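Local structure of YJHT (Escherichia coli, 2UVK) at residues 154-159 and 210-215; 185-190 and 229-234; 283-288 and 306-311. The protein catalyses the conversion of the alpha-anomer of N-acetylneuraminate to the beta-anomer, speeding the equilibrium between the two forms of this sialic acid. All coordinates share one frame; numbering follows the deposited sequence. Where two conformers were deposited one is given.

Contact 1: residues 154-159 and 210-215; sequences AHYFDK and AKPGLR
K211 starts toward F157 and K159 with CG set between its backbone N and carbonyl carbon (chi1 60°), and a bend at chi3 (-78°) turns CE. NZ then bridges two carbonyls where helix 146-157 runs out, lying 2.8 Å from F157 O and 2.8 Å from K159 O. NZ lies in the carbonyl plane of K159 but is tilted 31° from that of F157. Y164 OH and N275 O are further partners, so four oxygens surround a nitrogen with at most three hydrogens, which would probably favour the charged form. The helix belongs to an insertion in one blade of the Kelch beta-propeller, whereas 210-215 lies in a small hairpin inserted between strands 202-206 and 219-223 of the next blade, with a type II turn from K211 to L214 and a classic bulge at A210 and K211. P212 meets two aromatic side chains: CG is 4.0 Å from Y156 OH, the side chains crossing at about a right angle, and CB is 4.0 Å from F157 CE1. Y156 directs CD2 over the centre of the F157 ring. The turn borders E209, the predicted proton acceptor, whose OE2 accepts from G213 N and pairs with R215 NH1.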
ATOM      1  N   ALA B 154      13.445  10.985  15.260  1.00 17.47           N
ATOM      2  CA  ALA B 154      12.820  10.468  16.441  1.00 17.85           C
ATOM      3  C   ALA B 154      11.451   9.889  16.118  1.00 17.40           C
ATOM      4  O   ALA B 154      11.149   8.787  16.543  1.00 19.06           O
ATOM      5  CB  ALA B 154      12.707  11.569  17.511  1.00 18.21           C
ATOM      6  N   HIS B 155      10.643  10.623  15.355  1.00 17.16           N
ATOM      7  CA  HIS B 155       9.307  10.147  14.987  1.00 16.67           C
ATOM      8  C   HIS B 155       9.452   8.897  14.107  1.00 16.65           C
ATOM      9  O   HIS B 155       8.718   7.917  14.249  1.00 17.60           O
ATOM     10  CB  HIS B 155       8.539  11.168  14.181  1.00 16.72           C
ATOM     11  CG  HIS B 155       7.831  12.226  14.980  1.00 16.80           C
ATOM     12  ND1 HIS B 155       7.128  11.955  16.133  1.00 19.27           N
ATOM     13  CD2 HIS B 155       7.617  13.533  14.705  1.00 17.03           C
ATOM     14  CE1 HIS B 155       6.562  13.067  16.566  1.00 18.86           C
ATOM     15  NE2 HIS B 155       6.844  14.041  15.722  1.00 20.69           N
ATOM     16  N   TYR B 156      10.404   8.931  13.193  1.00 16.19           N
ATOM     17  CA  TYR B 156      10.533   7.821  12.222  1.00 15.24           C
ATOM     18  C   TYR B 156      10.895   6.474  12.869  1.00 15.92           C
ATOM     19  O   TYR B 156      10.340   5.424  12.504  1.00 16.27           O
ATOM     20  CB  TYR B 156      11.570   8.171  11.171  1.00 15.00           C
ATOM     21  CG  TYR B 156      11.632   7.195   9.997  1.00 14.13           C
ATOM     22  CD1 TYR B 156      10.657   7.195   9.021  1.00 12.34           C
ATOM     23  CD2 TYR B 156      12.702   6.323   9.874  1.00 13.11           C
ATOM     24  CE1 TYR B 156      10.737   6.307   7.930  1.00 12.95           C
ATOM     25  CE2 TYR B 156      12.799   5.430   8.795  1.00 13.96           C
ATOM     26  CZ  TYR B 156      11.804   5.452   7.834  1.00 14.30           C
ATOM     27  OH  TYR B 156      11.877   4.622   6.730  1.00 17.44           O
ATOM     28  N   PHE B 157      11.846   6.476  13.801  1.00 16.05           N
ATOM     29  CA  PHE B 157      12.354   5.234  14.371  1.00 17.00           C
ATOM     30  C   PHE B 157      11.594   4.746  15.612  1.00 17.80           C
ATOM     31  O   PHE B 157      11.688   3.578  15.949  1.00 17.97           O
ATOM     32  CB  PHE B 157      13.845   5.346  14.659  1.00 18.04           C
ATOM     33  CG  PHE B 157      14.682   5.442  13.435  1.00 19.09           C
ATOM     34  CD1 PHE B 157      14.872   4.320  12.647  1.00 19.65           C
ATOM     35  CD2 PHE B 157      15.297   6.621  13.058  1.00 20.42           C
ATOM     36  CE1 PHE B 157      15.646   4.381  11.492  1.00 20.10           C
ATOM     37  CE2 PHE B 157      16.059   6.682  11.897  1.00 20.92           C
ATOM     38  CZ  PHE B 157      16.236   5.549  11.124  1.00 20.98           C
ATOM     39  N   ASP B 158      10.785   5.610  16.209  1.00 18.94           N
ATOM     40  CA  ASP B 158      10.069   5.262  17.448  1.00 18.87           C
ATOM     41  C   ASP B 158       8.668   4.749  17.124  1.00 18.73           C
ATOM     42  O   ASP B 158       7.644   5.384  17.427  1.00 19.64           O
ATOM     43  CB  ASP B 158       9.973   6.473  18.383  1.00 19.61           C
ATOM     44  CG  ASP B 158       9.394   6.115  19.742  0.50 18.84           C
ATOM     45  OD1 ASP B 158       9.416   4.918  20.096  0.50 15.39           O
ATOM     46  OD2 ASP B 158       8.917   7.041  20.439  0.50 21.61           O
ATOM     47  N   LYS B 159       8.627   3.603  16.459  1.00 17.21           N
ATOM     48  CA  LYS B 159       7.359   2.976  16.112  1.00 16.48           C
ATOM     49  C   LYS B 159       7.514   1.478  16.253  1.00 15.68           C
ATOM     50  O   LYS B 159       8.614   0.944  16.132  1.00 15.52           O
ATOM     51  CB  LYS B 159       6.978   3.288  14.658  1.00 16.16           C
ATOM     52  CG  LYS B 159       6.989   4.731  14.254  1.00 16.60           C
ATOM     53  CD  LYS B 159       6.456   4.899  12.815  1.00 15.03           C
ATOM     54  CE  LYS B 159       6.467   6.360  12.368  1.00 17.99           C
ATOM     55  NZ  LYS B 159       5.701   7.245  13.285  1.00 19.28           N
ATOM     56  N   ALA B 210      12.354  -6.511   9.713  1.00 12.96           N
ATOM     57  CA  ALA B 210      10.950  -6.349  10.108  1.00 12.95           C
ATOM     58  C   ALA B 210      10.530  -4.895  10.237  1.00 13.36           C
ATOM     59  O   ALA B 210       9.362  -4.577  10.160  1.00 12.64           O
ATOM     60  CB  ALA B 210      10.646  -7.083  11.437  1.00 14.21           C
ATOM     61  N   LYS B 211      11.510  -4.012  10.435  1.00 13.39           N
ATOM     62  CA  LYS B 211      11.292  -2.568  10.426  1.00 14.66           C
ATOM     63  C   LYS B 211      12.674  -1.973  10.259  1.00 13.57           C
ATOM     64  O   LYS B 211      13.653  -2.686  10.391  1.00 12.78           O
ATOM     65  CB  LYS B 211      10.638  -2.075  11.719  1.00 15.29           C
ATOM     66  CG  LYS B 211      11.421  -2.346  13.014  1.00 16.46           C
ATOM     67  CD  LYS B 211      10.991  -1.386  14.144  1.00 15.99           C
ATOM     68  CE  LYS B 211      11.611  -0.010  13.961  1.00 16.22           C
ATOM     69  NZ  LYS B 211      11.236   0.913  15.094  1.00 17.86           N
ATOM     70  N   PRO B 212      12.762  -0.667   9.966  1.00 15.03           N
ATOM     71  CA  PRO B 212      14.102  -0.082   9.865  1.00 15.82           C
ATOM     72  C   PRO B 212      14.954  -0.357  11.100  1.00 16.58           C
ATOM     73  O   PRO B 212      14.515  -0.043  12.211  1.00 18.16           O
ATOM     74  CB  PRO B 212      13.807   1.391   9.635  1.00 15.37           C
ATOM     75  CG  PRO B 212      12.490   1.393   8.945  1.00 15.91           C
ATOM     76  CD  PRO B 212      11.713   0.314   9.657  1.00 14.61           C
ATOM     77  N   GLY B 213      16.088  -1.036  10.904  1.00 17.89           N
ATOM     78  CA  GLY B 213      17.030  -1.378  11.975  1.00 19.03           C
ATOM     79  C   GLY B 213      16.776  -2.624  12.812  1.00 19.33           C
ATOM     80  O   GLY B 213      17.529  -2.924  13.752  1.00 20.76           O
ATOM     81  N   LEU B 214      15.723  -3.354  12.490  1.00 18.32           N
ATOM     82  CA  LEU B 214      15.415  -4.603  13.164  1.00 18.32           C
ATOM     83  C   LEU B 214      15.166  -5.699  12.158  1.00 17.55           C
ATOM     84  O   LEU B 214      14.270  -5.576  11.320  1.00 16.71           O
ATOM     85  CB  LEU B 214      14.157  -4.429  13.988  1.00 19.26           C
ATOM     86  CG  LEU B 214      13.690  -5.684  14.724  1.00 19.00           C
ATOM     87  CD1 LEU B 214      14.639  -6.072  15.891  1.00 19.59           C
ATOM     88  CD2 LEU B 214      12.261  -5.483  15.195  1.00 19.08           C
ATOM     89  N   ARG B 215      15.944  -6.761  12.254  1.00 16.66           N
ATOM     90  CA  ARG B 215      15.778  -7.926  11.413  1.00 17.13           C
ATOM     91  C   ARG B 215      15.102  -9.068  12.166  1.00 17.25           C
ATOM     92  O   ARG B 215      15.017  -9.058  13.420  1.00 17.82           O
ATOM     93  CB  ARG B 215      17.125  -8.368  10.905  1.00 16.66           C
ATOM     94  CG  ARG B 215      17.722  -7.412   9.880  1.00 18.22           C
ATOM     95  CD  ARG B 215      19.078  -6.954  10.282  1.00 19.92           C
ATOM     96  NE  ARG B 215      19.665  -6.051   9.288  1.00 17.80           N
ATOM     97  CZ  ARG B 215      19.447  -4.739   9.225  1.00 20.95           C
ATOM     98  NH1 ARG B 215      18.609  -4.129  10.057  1.00 22.70           N
ATOM     99  NH2 ARG B 215      20.043  -4.030   8.272  1.00 23.44           N
TER

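Contact 2: residues 185-190 and 229-234; sequences ESPWYG and LKWNKL
W231 and the chain of E185, S186 and P187 make up the dense half of this contact. One face of the indole is laid against the backbone: S186 CA stands 3.6 Å from the centroid of the six-membered ring, only 4° off its normal, a CH-pi contact, while P187 CD makes another over the five-membered ring and comes within 3.4 Å of W231 CG. E185 O lies above the same face near the rim, 3.2 Å from W231 NE1, but the angle is too poor for a hydrogen bond. The indole N-H is given instead to a water, 3.0 Å from NE1, which also accepts from E185 N.

Both segments are outer parts of successive propeller blades: 230-233 is the outermost strand of its four-stranded sheet, and 185-190 leaves the outermost strand, 179-185, of the preceding one. An alanine in place of W231 would probably open a gap beneath E185, S186 and P187 and leave the water without its indole donor.

The more open side is formed mainly by W188 and K233, the latter exposed. The W188 ring is sandwiched, with P187 CB over one face and K233 on the other. There K233 CE makes a CH-pi contact 3.4 Å from the centroid of the five-membered ring, and NZ, 4.1 Å from that centroid, adds a cation-pi interaction. W188 CZ3 reaches back to W231 CB at 3.7 Å. The turn that presents W188 is an ST turn, S186 OG accepting from W188 N. E185 directs its carboxylate elsewhere, OE1 to Y182 OH and OE2 into a salt bridge with K168 of the second subunit.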
ATOM      1  N   GLU B 185      -1.185 -13.662   0.745  1.00 14.53           N
ATOM      2  CA  GLU B 185      -0.600 -12.815   1.774  1.00 15.74           C
ATOM      3  C   GLU B 185      -0.111 -13.624   2.936  1.00 16.06           C
ATOM      4  O   GLU B 185      -0.662 -14.689   3.268  1.00 16.44           O
ATOM      5  CB  GLU B 185      -1.583 -11.771   2.257  1.00 16.42           C
ATOM      6  CG  GLU B 185      -2.761 -12.299   2.977  1.00 18.24           C
ATOM      7  CD  GLU B 185      -3.816 -11.245   3.149  1.00 21.62           C
ATOM      8  OE1 GLU B 185      -4.574 -11.037   2.186  1.00 22.79           O
ATOM      9  OE2 GLU B 185      -3.874 -10.618   4.241  1.00 22.92           O
ATOM     10  N   SER B 186       0.924 -13.118   3.565  1.00 15.04           N
ATOM     11  CA  SER B 186       1.497 -13.786   4.716  1.00 15.58           C
ATOM     12  C   SER B 186       0.533 -13.749   5.873  1.00 15.14           C
ATOM     13  O   SER B 186      -0.064 -12.708   6.164  1.00 15.78           O
ATOM     14  CB  SER B 186       2.771 -13.101   5.154  1.00 15.22           C
ATOM     15  OG  SER B 186       3.312 -13.768   6.262  1.00 14.71           O
ATOM     16  N   PRO B 187       0.377 -14.892   6.568  1.00 15.58           N
ATOM     17  CA  PRO B 187      -0.330 -14.796   7.838  1.00 15.77           C
ATOM     18  C   PRO B 187       0.379 -14.015   8.949  1.00 15.91           C
ATOM     19  O   PRO B 187      -0.241 -13.731   9.987  1.00 17.37           O
ATOM     20  CB  PRO B 187      -0.454 -16.261   8.275  1.00 15.27           C
ATOM     21  CG  PRO B 187      -0.004 -17.119   7.103  1.00 16.41           C
ATOM     22  CD  PRO B 187       0.834 -16.250   6.237  1.00 15.39           C
ATOM     23  N   TRP B 188       1.642 -13.642   8.724  1.00 15.29           N
ATOM     24  CA  TRP B 188       2.490 -13.038   9.751  1.00 15.06           C
ATOM     25  C   TRP B 188       2.813 -11.573   9.392  1.00 15.37           C
ATOM     26  O   TRP B 188       1.995 -10.703   9.645  1.00 16.26           O
ATOM     27  CB  TRP B 188       3.728 -13.913   9.947  1.00 15.81           C
ATOM     28  CG  TRP B 188       3.290 -15.298  10.392  1.00 16.11           C
ATOM     29  CD1 TRP B 188       2.693 -15.607  11.570  1.00 18.22           C
ATOM     30  CD2 TRP B 188       3.343 -16.506   9.633  1.00 16.30           C
ATOM     31  NE1 TRP B 188       2.388 -16.939  11.604  1.00 17.03           N
ATOM     32  CE2 TRP B 188       2.783 -17.520  10.434  1.00 15.97           C
ATOM     33  CE3 TRP B 188       3.831 -16.845   8.365  1.00 16.86           C
ATOM     34  CZ2 TRP B 188       2.669 -18.831   9.997  1.00 15.35           C
ATOM     35  CZ3 TRP B 188       3.717 -18.148   7.940  1.00 17.30           C
ATOM     36  CH2 TRP B 188       3.156 -19.134   8.759  1.00 16.74           C
ATOM     37  N   TYR B 189       3.980 -11.303   8.826  1.00 14.22           N
ATOM     38  CA  TYR B 189       4.393  -9.916   8.559  1.00 14.24           C
ATOM     39  C   TYR B 189       5.314  -9.895   7.347  1.00 14.08           C
ATOM     40  O   TYR B 189       5.915 -10.906   6.988  1.00 14.52           O
ATOM     41  CB  TYR B 189       5.105  -9.311   9.784  1.00 14.63           C
ATOM     42  CG  TYR B 189       6.230 -10.163  10.288  1.00 14.83           C
ATOM     43  CD1 TYR B 189       7.518 -10.034   9.798  1.00 17.22           C
ATOM     44  CD2 TYR B 189       6.003 -11.146  11.260  1.00 15.71           C
ATOM     45  CE1 TYR B 189       8.538 -10.836  10.231  1.00 17.00           C
ATOM     46  CE2 TYR B 189       7.025 -11.959  11.699  1.00 16.22           C
ATOM     47  CZ  TYR B 189       8.301 -11.813  11.191  1.00 17.14           C
ATOM     48  OH  TYR B 189       9.306 -12.639  11.625  1.00 17.91           O
ATOM     49  N   GLY B 190       5.432  -8.730   6.719  1.00 13.36           N
ATOM     50  CA  GLY B 190       6.373  -8.547   5.615  1.00 12.98           C
ATOM     51  C   GLY B 190       7.732  -8.104   6.113  1.00 12.44           C
ATOM     52  O   GLY B 190       7.856  -7.649   7.238  1.00 11.51           O
ATOM     53  N   LEU B 229      -2.555 -22.100  -1.663  1.00 22.25           N
ATOM     54  CA  LEU B 229      -1.240 -21.717  -1.165  1.00 20.92           C
ATOM     55  C   LEU B 229      -1.231 -21.843   0.353  1.00 20.11           C
ATOM     56  O   LEU B 229      -2.176 -21.427   1.033  1.00 19.91           O
ATOM     57  CB  LEU B 229      -0.897 -20.272  -1.570  1.00 21.00           C
ATOM     58  CG  LEU B 229       0.349 -19.621  -0.939  1.00 20.26           C
ATOM     59  CD1 LEU B 229       1.655 -20.293  -1.304  1.00 19.74           C
ATOM     60  CD2 LEU B 229       0.401 -18.147  -1.348  1.00 19.75           C
ATOM     61  N   LYS B 230      -0.174 -22.450   0.862  1.00 19.52           N
ATOM     62  CA  LYS B 230       0.015 -22.638   2.284  1.00 20.28           C
ATOM     63  C   LYS B 230       1.327 -21.995   2.714  1.00 19.05           C
ATOM     64  O   LYS B 230       2.343 -22.153   2.054  1.00 19.23           O
ATOM     65  CB  LYS B 230       0.025 -24.138   2.599  1.00 21.52           C
ATOM     66  CG  LYS B 230       0.262 -24.479   4.055  1.00 25.56           C
ATOM     67  CD  LYS B 230      -0.959 -24.178   4.888  1.00 30.35           C
ATOM     68  CE  LYS B 230      -0.675 -24.396   6.354  1.00 33.17           C
ATOM     69  NZ  LYS B 230      -1.834 -23.972   7.193  1.00 35.80           N
ATOM     70  N   TRP B 231       1.274 -21.284   3.836  1.00 18.05           N
ATOM     71  CA  TRP B 231       2.429 -20.603   4.433  1.00 18.01           C
ATOM     72  C   TRP B 231       2.824 -21.291   5.736  1.00 18.08           C
ATOM     73  O   TRP B 231       1.947 -21.572   6.577  1.00 18.87           O
ATOM     74  CB  TRP B 231       2.066 -19.160   4.772  1.00 17.84           C
ATOM     75  CG  TRP B 231       1.680 -18.312   3.629  1.00 17.60           C
ATOM     76  CD1 TRP B 231       0.534 -18.376   2.924  1.00 17.12           C
ATOM     77  CD2 TRP B 231       2.439 -17.224   3.070  1.00 17.30           C
ATOM     78  NE1 TRP B 231       0.513 -17.405   1.938  1.00 17.20           N
ATOM     79  CE2 TRP B 231       1.686 -16.695   2.000  1.00 16.61           C
ATOM     80  CE3 TRP B 231       3.688 -16.654   3.367  1.00 16.89           C
ATOM     81  CZ2 TRP B 231       2.119 -15.595   1.238  1.00 18.03           C
ATOM     82  CZ3 TRP B 231       4.126 -15.544   2.588  1.00 17.05           C
ATOM     83  CH2 TRP B 231       3.347 -15.054   1.529  1.00 17.04           C
ATOM     84  N   ASN B 232       4.121 -21.537   5.905  1.00 17.15           N
ATOM     85  CA  ASN B 232       4.672 -22.212   7.080  1.00 17.94           C
ATOM     86  C   ASN B 232       5.848 -21.425   7.625  1.00 17.20           C
ATOM     87  O   ASN B 232       6.667 -20.886   6.859  1.00 17.35           O
ATOM     88  CB  ASN B 232       5.194 -23.607   6.700  1.00 18.31           C
ATOM     89  CG  ASN B 232       4.119 -24.526   6.170  1.00 19.68           C
ATOM     90  OD1 ASN B 232       4.231 -25.064   5.052  1.00 24.29           O
ATOM     91  ND2 ASN B 232       3.078 -24.731   6.962  1.00 18.74           N
ATOM     92  N   LYS B 233       5.940 -21.343   8.940  1.00 15.92           N
ATOM     93  CA  LYS B 233       7.140 -20.899   9.612  1.00 17.57           C
ATOM     94  C   LYS B 233       8.054 -22.073   9.798  1.00 18.43           C
ATOM     95  O   LYS B 233       7.700 -23.030  10.495  1.00 18.25           O
ATOM     96  CB  LYS B 233       6.844 -20.312  10.985  1.00 18.07           C
ATOM     97  CG  LYS B 233       6.332 -18.906  10.975  1.00 19.53           C
ATOM     98  CD  LYS B 233       6.075 -18.434  12.395  1.00 20.66           C
ATOM     99  CE  LYS B 233       5.767 -16.968  12.462  1.00 22.99           C
ATOM    100  NZ  LYS B 233       5.483 -16.566  13.852  1.00 22.66           N
ATOM    101  N   LEU B 234       9.227 -22.016   9.203  1.00 19.04           N
ATOM    102  CA  LEU B 234      10.220 -23.042   9.357  1.00 19.77           C
ATOM    103  C   LEU B 234      11.135 -22.714  10.525  1.00 19.64           C
ATOM    104  O   LEU B 234      10.988 -21.688  11.187  1.00 20.26           O
ATOM    105  CB  LEU B 234      11.029 -23.264   8.069  1.00 19.51           C
ATOM    106  CG  LEU B 234      10.308 -23.649   6.781  1.00 20.98           C
ATOM    107  CD1 LEU B 234      11.333 -24.072   5.714  1.00 22.80           C
ATOM    108  CD2 LEU B 234       9.279 -24.754   7.044  1.00 22.64           C
TER
HETATM  109  O   HOH W   1      -2.185 -16.583   0.833  1.00 18.68           O

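Contact 3: residues 283-288 and 306-311; sequences KSYSTD and GRAYGV
Y285 meets the loop at three points, its CB at G306, its ring edge at R307 C and its CD1 at A308 CB, within a Kelch repeat of the beta-propeller. Strand 284-293 is the third strand of its four-stranded blade; 306-310 lie in the loop that follows the outermost strand, 296-302, and V311 begins the first strand of the next blade, 311-315. With CG beside the backbone N (chi1 -66°), the ring of Y285 has R307 C near its plane and A308 CB obliquely placed, 4.2 Å from CD1. Nearer the backbone, Y285 CB rests 3.7 Å from G306 C. The phenol hydroxyl is hydrogen-bonded to E325 OE2, beyond the two segments.

R307 sets its CB away from 283-288, and its guanidinium pairs with D334 and bonds to G323 O. Its backbone N stays behind to give S286 O a weak hydrogen bond of 3.4 Å, at an N-H...O angle of 150°. The same carbonyl receives a CA-H...O contact from G306 CA at 3.3 Å. Glycine suits this spot, because a CB on G306 would fall 2.4 Å from Y285 O, a clash. G260, in the neighbouring strand 254-262, forms backbone hydrogen bonds with both S286 and R307, tying strand and loop to one residue.

S286 turns its own side chain away from the loop: OG accepts from D288 N at 3.0 Å, closing an ST turn. Within that turn T287 keeps OG1 between its backbone N and carbonyl carbon, which leaves CG2 to press on the loop, 3.4 Å from G306 N.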
ATOM      1  N   LYS B 283      26.648  -1.558  12.294  1.00 25.27           N
ATOM      2  CA  LYS B 283      26.281  -2.643  11.373  1.00 24.57           C
ATOM      3  C   LYS B 283      27.428  -3.626  11.278  1.00 23.53           C
ATOM      4  O   LYS B 283      28.582  -3.215  11.082  1.00 24.57           O
ATOM      5  CB  LYS B 283      25.982  -2.091   9.984  1.00 24.17           C
ATOM      6  CG  LYS B 283      25.518  -3.153   9.006  1.00 24.65           C
ATOM      7  CD  LYS B 283      25.219  -2.564   7.634  1.00 25.06           C
ATOM      8  CE  LYS B 283      23.807  -2.114   7.554  1.00 27.49           C
ATOM      9  NZ  LYS B 283      23.498  -1.554   6.226  1.00 27.96           N
ATOM     10  N   SER B 284      27.132  -4.919  11.413  1.00 22.32           N
ATOM     11  CA  SER B 284      28.127  -5.966  11.193  1.00 21.41           C
ATOM     12  C   SER B 284      27.703  -6.876  10.046  1.00 19.61           C
ATOM     13  O   SER B 284      26.518  -7.015   9.768  1.00 18.95           O
ATOM     14  CB  SER B 284      28.357  -6.783  12.463  1.00 22.09           C
ATOM     15  OG  SER B 284      27.142  -7.183  13.061  1.00 24.60           O
ATOM     16  N   TYR B 285      28.686  -7.505   9.422  1.00 17.86           N
ATOM     17  CA  TYR B 285      28.484  -8.319   8.221  1.00 17.52           C
ATOM     18  C   TYR B 285      28.804  -9.780   8.507  1.00 17.38           C
ATOM     19  O   TYR B 285      29.916 -10.108   8.928  1.00 18.74           O
ATOM     20  CB  TYR B 285      29.391  -7.806   7.111  1.00 17.88           C
ATOM     21  CG  TYR B 285      29.034  -6.422   6.645  1.00 17.27           C
ATOM     22  CD1 TYR B 285      28.283  -6.219   5.499  1.00 17.99           C
ATOM     23  CD2 TYR B 285      29.426  -5.303   7.368  1.00 19.12           C
ATOM     24  CE1 TYR B 285      27.950  -4.942   5.080  1.00 18.13           C
ATOM     25  CE2 TYR B 285      29.095  -4.033   6.956  1.00 18.25           C
ATOM     26  CZ  TYR B 285      28.356  -3.857   5.812  1.00 18.59           C
ATOM     27  OH  TYR B 285      28.044  -2.590   5.383  1.00 20.56           O
ATOM     28  N   SER B 286      27.837 -10.658   8.278  1.00 17.22           N
ATOM     29  CA  SER B 286      28.020 -12.075   8.588  1.00 16.90           C
ATOM     30  C   SER B 286      28.918 -12.815   7.590  1.00 16.86           C
ATOM     31  O   SER B 286      28.859 -12.567   6.384  1.00 16.12           O
ATOM     32  CB  SER B 286      26.669 -12.759   8.629  1.00 17.07           C
ATOM     33  OG  SER B 286      26.812 -14.140   8.913  1.00 19.10           O
ATOM     34  N   THR B 287      29.741 -13.723   8.108  1.00 17.44           N
ATOM     35  CA  THR B 287      30.521 -14.656   7.305  1.00 17.66           C
ATOM     36  C   THR B 287      29.911 -16.053   7.316  1.00 18.30           C
ATOM     37  O   THR B 287      30.403 -16.935   6.644  1.00 18.74           O
ATOM     38  CB  THR B 287      31.973 -14.801   7.809  1.00 18.43           C
ATOM     39  OG1 THR B 287      31.964 -15.199   9.182  1.00 19.81           O
ATOM     40  CG2 THR B 287      32.723 -13.506   7.670  1.00 18.05           C
ATOM     41  N   ASP B 288      28.844 -16.243   8.076  1.00 18.75           N
ATOM     42  CA  ASP B 288      28.243 -17.577   8.237  1.00 19.14           C
ATOM     43  C   ASP B 288      27.650 -18.120   6.951  1.00 19.22           C
ATOM     44  O   ASP B 288      27.076 -17.379   6.160  1.00 18.87           O
ATOM     45  CB  ASP B 288      27.139 -17.528   9.289  1.00 19.60           C
ATOM     46  CG  ASP B 288      27.672 -17.450  10.709  1.00 23.13           C
ATOM     47  OD1 ASP B 288      28.889 -17.672  10.936  1.00 26.50           O
ATOM     48  OD2 ASP B 288      26.851 -17.165  11.606  1.00 27.96           O
ATOM     49  N   GLY B 306      32.884 -10.910   5.553  1.00 16.99           N
ATOM     50  CA  GLY B 306      31.461 -10.615   5.681  1.00 16.22           C
ATOM     51  C   GLY B 306      30.935  -9.883   4.463  1.00 15.87           C
ATOM     52  O   GLY B 306      31.635  -9.035   3.912  1.00 16.32           O
ATOM     53  N   ARG B 307      29.711 -10.194   4.035  1.00 14.26           N
ATOM     54  CA  ARG B 307      29.213  -9.685   2.755  1.00 14.49           C
ATOM     55  C   ARG B 307      27.690  -9.667   2.794  1.00 12.89           C
ATOM     56  O   ARG B 307      27.082 -10.606   3.302  1.00 13.28           O
ATOM     57  CB  ARG B 307      29.690 -10.578   1.598  1.00 15.23           C
ATOM     58  CG  ARG B 307      29.366 -10.064   0.206  1.00 15.68           C
ATOM     59  CD  ARG B 307      29.590 -11.138  -0.856  1.00 17.03           C
ATOM     60  NE  ARG B 307      30.987 -11.543  -0.930  1.00 20.14           N
ATOM     61  CZ  ARG B 307      31.793 -11.421  -1.993  1.00 19.68           C
ATOM     62  NH1 ARG B 307      31.375 -10.942  -3.158  1.00 19.04           N
ATOM     63  NH2 ARG B 307      33.044 -11.841  -1.896  1.00 22.42           N
ATOM     64  N   ALA B 308      27.101  -8.618   2.244  1.00 12.69           N
ATOM     65  CA  ALA B 308      25.663  -8.458   2.110  1.00 12.13           C
ATOM     66  C   ALA B 308      25.369  -7.668   0.834  1.00 11.68           C
ATOM     67  O   ALA B 308      26.281  -7.065   0.239  1.00 12.66           O
ATOM     68  CB  ALA B 308      25.080  -7.741   3.337  1.00 11.91           C
ATOM     69  N   TYR B 309      24.104  -7.672   0.428  0.50 11.59           N
ATOM     70  CA  TYR B 309      23.604  -6.826  -0.660  0.50 11.71           C
ATOM     71  C   TYR B 309      24.389  -6.960  -1.949  0.50 11.94           C
ATOM     72  O   TYR B 309      24.959  -6.002  -2.488  0.50 11.27           O
ATOM     73  CB  TYR B 309      23.523  -5.369  -0.211  0.50 12.22           C
ATOM     74  CG  TYR B 309      22.597  -5.194   0.967  0.50 13.12           C
ATOM     75  CD1 TYR B 309      21.219  -5.282   0.808  0.50 13.00           C
ATOM     76  CD2 TYR B 309      23.099  -4.980   2.248  0.50 12.21           C
ATOM     77  CE1 TYR B 309      20.366  -5.141   1.897  0.50 13.69           C
ATOM     78  CE2 TYR B 309      22.253  -4.824   3.338  0.50 13.92           C
ATOM     79  CZ  TYR B 309      20.889  -4.905   3.155  0.50 13.44           C
ATOM     80  OH  TYR B 309      20.019  -4.758   4.221  0.50 15.27           O
ATOM     81  N   GLY B 310      24.426  -8.196  -2.416  1.00 12.20           N
ATOM     82  CA  GLY B 310      24.891  -8.537  -3.763  1.00 12.20           C
ATOM     83  C   GLY B 310      23.818  -9.302  -4.521  1.00 12.59           C
ATOM     84  O   GLY B 310      22.636  -9.185  -4.244  1.00 13.80           O
ATOM     85  N   VAL B 311      24.272 -10.028  -5.538  1.00 12.00           N
ATOM     86  CA  VAL B 311      23.399 -10.849  -6.375  1.00 12.66           C
ATOM     87  C   VAL B 311      23.617 -12.357  -6.122  1.00 12.85           C
ATOM     88  O   VAL B 311      24.736 -12.784  -5.980  1.00 12.95           O
ATOM     89  CB  VAL B 311      23.599 -10.513  -7.867  1.00 12.80           C
ATOM     90  CG1 VAL B 311      22.896 -11.540  -8.774  1.00 14.10           C
ATOM     91  CG2 VAL B 311      23.136  -9.076  -8.138  1.00 14.96           C
TER

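How the contacts relate
Along the chain the segments of contacts 1 and 2 alternate, and contact 3 follows once both have closed. Contacts 1 and 2 tie the same two neighbouring blades at separate places: contact 1 through the helical insertion of one and a hairpin of the next, contact 2 through the loop leaving one outermost strand and the outermost strand of the next. Their centres are about 22 Å apart, with nearest atoms about 4 Å apart. Contact 3 holds the following blade to its exit loop. Its centre is about 21 Å from that of contact 1, and R215 NH2 packs 4.3 Å from K283 CE; contact 2 stays about 13 Å off at nearest atoms. Contact 1 lies nearest the predicted proton acceptor.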